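Local coordinates for YohF (Salmonella typhimurium, PDB 6WON), which probably works as an acetoin dehydrogenase, an oxidoreductase of the short-chain dehydrogenase/reductase family, and assembles from four copies of one chain, at residues E145-P150 and G243-A248; P202-S207 and A211-T216. All coordinates share one frame; numbering follows the deposited sequence.

Contact 1: residues E145-P150 and G243-A248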
ATOM      1  N   GLU B 145      11.221   1.440  -3.569  1.00 20.15           N
ATOM      2  CA  GLU B 145      10.503   0.166  -3.508  1.00 23.92           C
ATOM      3  C   GLU B 145       8.990   0.367  -3.614  1.00 23.86           C
ATOM      4  O   GLU B 145       8.261  -0.592  -3.902  1.00 21.54           O
ATOM      5  CB  GLU B 145      10.840  -0.556  -2.188  1.00 25.92           C
ATOM      6  CG  GLU B 145      10.114  -1.884  -1.943  1.00 22.03           C
ATOM      7  CD  GLU B 145      10.204  -2.372  -0.504  1.00 24.35           C
ATOM      8  OE1 GLU B 145      11.147  -1.982   0.229  1.00 24.28           O
ATOM      9  OE2 GLU B 145       9.331  -3.170  -0.103  1.00 25.76           O
ATOM     10  N   HIS B 146       8.508   1.601  -3.404  1.00 23.62           N
ATOM     11  CA  HIS B 146       7.087   1.900  -3.280  1.00 21.99           C
ATOM     12  C   HIS B 146       6.580   2.952  -4.253  1.00 25.73           C
ATOM     13  O   HIS B 146       5.403   2.892  -4.645  1.00 23.41           O
ATOM     14  CB  HIS B 146       6.771   2.362  -1.841  1.00 21.20           C
ATOM     15  CG  HIS B 146       7.228   1.396  -0.795  1.00 21.29           C
ATOM     16  ND1 HIS B 146       6.598   0.189  -0.577  1.00 23.61           N
ATOM     17  CD2 HIS B 146       8.281   1.430   0.057  1.00 22.35           C
ATOM     18  CE1 HIS B 146       7.235  -0.475   0.372  1.00 22.21           C
ATOM     19  NE2 HIS B 146       8.259   0.256   0.775  1.00 23.83           N
ATOM     20  N   THR B 147       7.416   3.907  -4.653  1.00 21.38           N
ATOM     21  CA  THR B 147       6.979   5.023  -5.483  1.00 22.50           C
ATOM     22  C   THR B 147       8.094   5.299  -6.484  1.00 22.81           C
ATOM     23  O   THR B 147       9.266   5.062  -6.175  1.00 25.56           O
ATOM     24  CB  THR B 147       6.663   6.264  -4.616  1.00 22.87           C
ATOM     25  OG1 THR B 147       6.195   7.358  -5.427  1.00 23.50           O
ATOM     26  CG2 THR B 147       7.905   6.712  -3.813  1.00 23.43           C
ATOM     27  N   PRO B 148       7.766   5.710  -7.707  1.00 19.66           N
ATOM     28  CA  PRO B 148       8.792   5.749  -8.758  1.00 22.89           C
ATOM     29  C   PRO B 148       9.754   6.912  -8.580  1.00 24.69           C
ATOM     30  O   PRO B 148       9.412   7.958  -8.029  1.00 25.98           O
ATOM     31  CB  PRO B 148       7.974   5.914 -10.049  1.00 23.37           C
ATOM     32  CG  PRO B 148       6.721   6.650  -9.590  1.00 21.62           C
ATOM     33  CD  PRO B 148       6.433   6.091  -8.213  1.00 17.76           C
ATOM     34  N   LEU B 149      10.986   6.703  -9.045  1.00 28.74           N
ATOM     35  CA  LEU B 149      11.959   7.778  -9.147  1.00 28.38           C
ATOM     36  C   LEU B 149      12.070   8.182 -10.606  1.00 28.49           C
ATOM     37  O   LEU B 149      12.498   7.356 -11.433  1.00 23.43           O
ATOM     38  CB  LEU B 149      13.320   7.336  -8.617  1.00 28.59           C
ATOM     39  CG  LEU B 149      14.516   8.285  -8.784  1.00 27.51           C
ATOM     40  CD1 LEU B 149      14.308   9.619  -8.046  1.00 24.59           C
ATOM     41  CD2 LEU B 149      15.798   7.616  -8.290  1.00 32.74           C
ATOM     42  N   PRO B 150      11.693   9.405 -10.974  1.00 26.83           N
ATOM     43  CA  PRO B 150      11.722   9.781 -12.395  1.00 25.07           C
ATOM     44  C   PRO B 150      13.116   9.611 -12.984  1.00 25.74           C
ATOM     45  O   PRO B 150      14.127   9.852 -12.318  1.00 27.97           O
ATOM     46  CB  PRO B 150      11.268  11.250 -12.393  1.00 30.92           C
ATOM     47  CG  PRO B 150      11.225  11.684 -10.956  1.00 32.05           C
ATOM     48  CD  PRO B 150      11.103  10.448 -10.121  1.00 31.42           C
ATOM     49  N   GLY B 243      11.955  10.873   6.379  1.00 23.55           N
ATOM     50  CA  GLY B 243      11.606  12.237   6.756  1.00 26.10           C
ATOM     51  C   GLY B 243      10.288  12.736   6.184  1.00 26.30           C
ATOM     52  O   GLY B 243      10.115  13.938   5.949  1.00 27.19           O
ATOM     53  N   GLY B 244       9.357  11.816   5.935  1.00 27.03           N
ATOM     54  CA  GLY B 244       8.060  12.167   5.388  1.00 27.25           C
ATOM     55  C   GLY B 244       7.979  12.166   3.879  1.00 28.35           C
ATOM     56  O   GLY B 244       6.968  12.627   3.332  1.00 22.13           O
ATOM     57  N   PHE B 245       9.014  11.662   3.193  1.00 27.04           N
ATOM     58  CA  PHE B 245       9.026  11.610   1.730  1.00 27.10           C
ATOM     59  C   PHE B 245       7.710  11.071   1.164  1.00 25.95           C
ATOM     60  O   PHE B 245       7.130  11.665   0.251  1.00 23.72           O
ATOM     61  CB  PHE B 245      10.216  10.754   1.275  1.00 28.22           C
ATOM     62  CG  PHE B 245      10.435  10.715  -0.223  1.00 29.92           C
ATOM     63  CD1 PHE B 245       9.726   9.819  -1.022  1.00 27.72           C
ATOM     64  CD2 PHE B 245      11.393  11.525  -0.820  1.00 31.51           C
ATOM     65  CE1 PHE B 245       9.954   9.764  -2.405  1.00 28.32           C
ATOM     66  CE2 PHE B 245      11.631  11.469  -2.197  1.00 32.88           C
ATOM     67  CZ  PHE B 245      10.910  10.593  -2.986  1.00 31.91           C
ATOM     68  N   MET B 246       7.221   9.954   1.708  1.00 23.00           N
ATOM     69  CA  MET B 246       6.009   9.324   1.190  1.00 24.76           C
ATOM     70  C   MET B 246       4.755  10.159   1.445  1.00 26.83           C
ATOM     71  O   MET B 246       3.729   9.924   0.798  1.00 25.09           O
ATOM     72  CB  MET B 246       5.807   7.942   1.824  1.00 25.35           C
ATOM     73  CG  MET B 246       6.891   6.899   1.543  1.00 26.00           C
ATOM     74  SD  MET B 246       7.209   6.593  -0.204  1.00 30.51           S
ATOM     75  CE  MET B 246       5.768   5.678  -0.753  1.00 30.11           C
ATOM     76  N   LEU B 247       4.800  11.111   2.378  1.00 26.07           N
ATOM     77  CA  LEU B 247       3.647  11.973   2.617  1.00 26.43           C
ATOM     78  C   LEU B 247       3.471  13.057   1.562  1.00 29.22           C
ATOM     79  O   LEU B 247       2.382  13.646   1.471  1.00 30.34           O
ATOM     80  CB  LEU B 247       3.773  12.640   3.988  1.00 26.08           C
ATOM     81  CG  LEU B 247       3.980  11.675   5.159  1.00 26.07           C
ATOM     82  CD1 LEU B 247       4.387  12.422   6.417  1.00 25.96           C
ATOM     83  CD2 LEU B 247       2.716  10.866   5.392  1.00 25.63           C
ATOM     84  N   ALA B 248       4.512  13.360   0.784  1.00 28.59           N
ATOM     85  CA  ALA B 248       4.510  14.532  -0.091  1.00 30.48           C
ATOM     86  C   ALA B 248       3.927  14.166  -1.457  1.00 33.46           C
ATOM     87  O   ALA B 248       4.514  13.377  -2.203  1.00 37.79           O
ATOM     88  CB  ALA B 248       5.923  15.091  -0.221  1.00 31.77           C
TER
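M246 meets T147 tip to tip, SD lying 3.7 Å from T147 CG2. The M246 chain is folded to do this: it turns at chi2 (-56°) and again at chi3 (-72°), which carries CE past T147 and onto H146, where CE lies 3.6 Å from H146 CB. The thioether end thus touches two consecutive residues of 145-150. A second touch comes from F245, whose ring presents its edge: CE1 is 3.9 Å from T147 CG2, and the methyl carbon lies in the ring plane, so this is not a CH-pi contact over a face. The T147 methyl thus meets the sulfur and the ring edge together, from directions less than a right angle apart.

The polar ends point to other partners. With T147 OG1 anti to N (chi1 -178°), CG2 stands between the backbone N and the carbonyl carbon, facing M246 and F245, while OG1 accepts a hydrogen bond from N249 ND2 of the second subunit; H146 NE2 bonds to S238 OG, at the start of strand 238-241. The apolar side of the contact continues into I240 of that strand, touched by both H146 and M246.

On the other segment a short 3-10 turn presents F245 and M246, with L247 N bonded to G244 O at 2.8 Å, and D242 OD2 receives M246 N. The contact joins the loop after strand 135-140 to the loop after strand 238-241, at the C-terminal ends of the parallel strands, an arrangement belonging to the Rossmann-type fold of short-chain dehydrogenases.

Contact 2: residues P202-S207 and A211-T216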
ATOM      1  N   PRO B 202      19.442  21.736   8.036  1.00 55.59           N
ATOM      2  CA  PRO B 202      18.009  22.053   8.130  1.00 53.49           C
ATOM      3  C   PRO B 202      17.619  23.078   7.072  1.00 47.62           C
ATOM      4  O   PRO B 202      18.253  24.126   6.934  1.00 46.43           O
ATOM      5  CB  PRO B 202      17.856  22.607   9.551  1.00 57.72           C
ATOM      6  CG  PRO B 202      19.236  23.049   9.944  1.00 61.02           C
ATOM      7  CD  PRO B 202      20.146  22.053   9.294  1.00 59.46           C
ATOM      8  N   GLY B 203      16.579  22.753   6.300  1.00 42.19           N
ATOM      9  CA  GLY B 203      16.176  23.578   5.180  1.00 39.51           C
ATOM     10  C   GLY B 203      16.909  23.309   3.879  1.00 38.78           C
ATOM     11  O   GLY B 203      16.659  24.013   2.891  1.00 40.12           O
ATOM     12  N   SER B 204      17.781  22.300   3.831  1.00 34.97           N
ATOM     13  CA  SER B 204      18.588  22.071   2.637  1.00 38.49           C
ATOM     14  C   SER B 204      17.885  21.226   1.580  1.00 37.23           C
ATOM     15  O   SER B 204      18.363  21.173   0.439  1.00 36.19           O
ATOM     16  CB  SER B 204      19.919  21.411   3.018  1.00 40.97           C
ATOM     17  OG  SER B 204      19.713  20.228   3.774  1.00 38.00           O
ATOM     18  N   GLU B 205      16.784  20.552   1.925  1.00 35.43           N
ATOM     19  CA  GLU B 205      15.977  19.800   0.964  1.00 33.33           C
ATOM     20  C   GLU B 205      14.517  20.217   1.108  1.00 36.25           C
ATOM     21  O   GLU B 205      13.708  19.491   1.704  1.00 36.12           O
ATOM     22  CB  GLU B 205      16.124  18.291   1.162  1.00 32.15           C
ATOM     23  CG  GLU B 205      17.514  17.740   0.867  1.00 33.72           C
ATOM     24  CD  GLU B 205      17.845  17.697  -0.620  1.00 34.00           C
ATOM     25  OE1 GLU B 205      16.946  17.951  -1.463  1.00 35.49           O
ATOM     26  OE2 GLU B 205      19.015  17.408  -0.939  1.00 32.36           O
ATOM     27  N   PRO B 206      14.138  21.367   0.542  1.00 35.35           N
ATOM     28  CA  PRO B 206      12.766  21.877   0.741  1.00 36.11           C
ATOM     29  C   PRO B 206      11.664  20.974   0.196  1.00 35.04           C
ATOM     30  O   PRO B 206      10.516  21.088   0.650  1.00 34.84           O
ATOM     31  CB  PRO B 206      12.786  23.224   0.009  1.00 36.56           C
ATOM     32  CG  PRO B 206      14.229  23.591  -0.085  1.00 37.53           C
ATOM     33  CD  PRO B 206      14.976  22.308  -0.216  1.00 35.69           C
ATOM     34  N   SER B 207      11.959  20.089  -0.760  1.00 33.28           N
ATOM     35  CA  SER B 207      10.918  19.231  -1.320  1.00 31.00           C
ATOM     36  C   SER B 207      10.495  18.103  -0.376  1.00 28.86           C
ATOM     37  O   SER B 207       9.452  17.479  -0.610  1.00 28.14           O
ATOM     38  CB  SER B 207      11.384  18.647  -2.661  1.00 32.31           C
ATOM     39  OG  SER B 207      12.535  17.819  -2.495  1.00 33.00           O
ATOM     40  N   ALA B 211      12.568  18.614   5.364  1.00 29.40           N
ATOM     41  CA  ALA B 211      13.364  19.687   4.766  1.00 28.26           C
ATOM     42  C   ALA B 211      14.870  19.433   4.833  1.00 26.18           C
ATOM     43  O   ALA B 211      15.662  20.372   4.690  1.00 28.58           O
ATOM     44  CB  ALA B 211      13.033  21.055   5.388  1.00 27.90           C
ATOM     45  N   ARG B 212      15.297  18.187   5.005  1.00 25.29           N
ATOM     46  CA  ARG B 212      16.718  17.872   5.015  1.00 26.57           C
ATOM     47  C   ARG B 212      16.888  16.418   4.604  1.00 27.33           C
ATOM     48  O   ARG B 212      15.948  15.623   4.723  1.00 25.95           O
ATOM     49  CB  ARG B 212      17.339  18.118   6.402  1.00 28.91           C
ATOM     50  CG  ARG B 212      16.814  17.181   7.495  1.00 31.06           C
ATOM     51  CD  ARG B 212      17.723  17.177   8.722  1.00 32.16           C
ATOM     52  NE  ARG B 212      17.171  16.436   9.860  1.00 32.26           N
ATOM     53  CZ  ARG B 212      17.320  15.123  10.044  1.00 31.37           C
ATOM     54  NH1 ARG B 212      17.984  14.396   9.153  1.00 28.44           N
ATOM     55  NH2 ARG B 212      16.812  14.535  11.125  1.00 27.97           N
ATOM     56  N   PRO B 213      18.063  16.039   4.106  1.00 25.09           N
ATOM     57  CA  PRO B 213      18.343  14.617   3.926  1.00 28.04           C
ATOM     58  C   PRO B 213      18.529  13.957   5.283  1.00 26.72           C
ATOM     59  O   PRO B 213      18.674  14.619   6.316  1.00 25.26           O
ATOM     60  CB  PRO B 213      19.626  14.602   3.091  1.00 28.50           C
ATOM     61  CG  PRO B 213      20.298  15.872   3.429  1.00 31.68           C
ATOM     62  CD  PRO B 213      19.226  16.877   3.753  1.00 29.24           C
ATOM     63  N   GLY B 214      18.473  12.632   5.274  1.00 28.11           N
ATOM     64  CA  GLY B 214      18.774  11.877   6.469  1.00 29.52           C
ATOM     65  C   GLY B 214      20.261  11.658   6.645  1.00 30.67           C
ATOM     66  O   GLY B 214      21.053  11.815   5.716  1.00 30.23           O
ATOM     67  N   SER B 215      20.644  11.329   7.875  1.00 29.12           N
ATOM     68  CA  SER B 215      21.994  10.868   8.167  1.00 29.32           C
ATOM     69  C   SER B 215      22.060   9.355   8.002  1.00 25.94           C
ATOM     70  O   SER B 215      21.039   8.665   8.012  1.00 21.85           O
ATOM     71  CB  SER B 215      22.404  11.252   9.590  1.00 32.19           C
ATOM     72  OG  SER B 215      21.689  10.453  10.527  1.00 31.81           O
ATOM     73  N   THR B 216      23.281   8.834   7.858  1.00 26.57           N
ATOM     74  CA  THR B 216      23.421   7.378   7.815  1.00 26.96           C
ATOM     75  C   THR B 216      23.092   6.746   9.163  1.00 21.54           C
ATOM     76  O   THR B 216      22.542   5.641   9.208  1.00 23.88           O
ATOM     77  CB  THR B 216      24.833   6.978   7.367  1.00 27.81           C
ATOM     78  OG1 THR B 216      25.794   7.545   8.261  1.00 27.83           O
ATOM     79  CG2 THR B 216      25.112   7.471   5.945  1.00 27.43           C
TER
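The long loop between strand 178-185 and helix 216-226, in the region that commonly forms the flexible substrate-side loop of short-chain dehydrogenases and in which residues 191-200 are not modelled, folds back on itself, bringing 202-207 against 211-216. The turn is held by one clear backbone bond, E205 N to A211 O at 3.0 Å and nearly straight at the hydrogen (170°). The donor stands well above the carbonyl plane, 65° out of it. G203 N also approaches A211 O, at 3.0 Å, so the bend of 203-205 wraps around this one oxygen. In return, A211 CA makes a CA-H...O contact of 3.1 Å with E205 O.

S204 OG meets P213 CD end-on at 3.4 Å, near the ring plane, and E205 CG comes at the same carbon from one face at 3.5 Å, the glutamate chain crossing the proline at about a right angle. E205 CG lies beside the backbone N (chi1 -66°), which sets it against P213 CD. S204 OG has its hydrogen bond with E201 O, while A211 CB rests on the backbone of G203, 4.0 Å from its CA.

R212 O accepts a hydrogen bond from Y233 OH of the third subunit. The R212 side chain turns the other way: extended, it brings NH1 to P213 O at 2.9 Å, and NH2 forms a salt bridge with E218 of helix 216-226. S215 caps that helix at its N terminus, G214 bonds by backbone to A187 and A189, just beyond strand 178-185, and T216 packs on I16 and A19 of helix 15-27.

Contact 1 is partly buried and contact 2 lies on the surface, although their centres are only 14 Å apart. The first joins two distant loops, 145-150 and 243-248, through apolar ends alone, its polar groups being bonded to other residues and subunits. The second closes a single loop between strand 178-185 and helix 216-226, with a nearly straight backbone hydrogen bond between E205 and A211 and side chains meeting at one corner of a proline. In sequence, contact 2 falls between the two segments of contact 1. They touch where A248 CB lies 4.3 Å from S207 O, and each also reaches the third subunit.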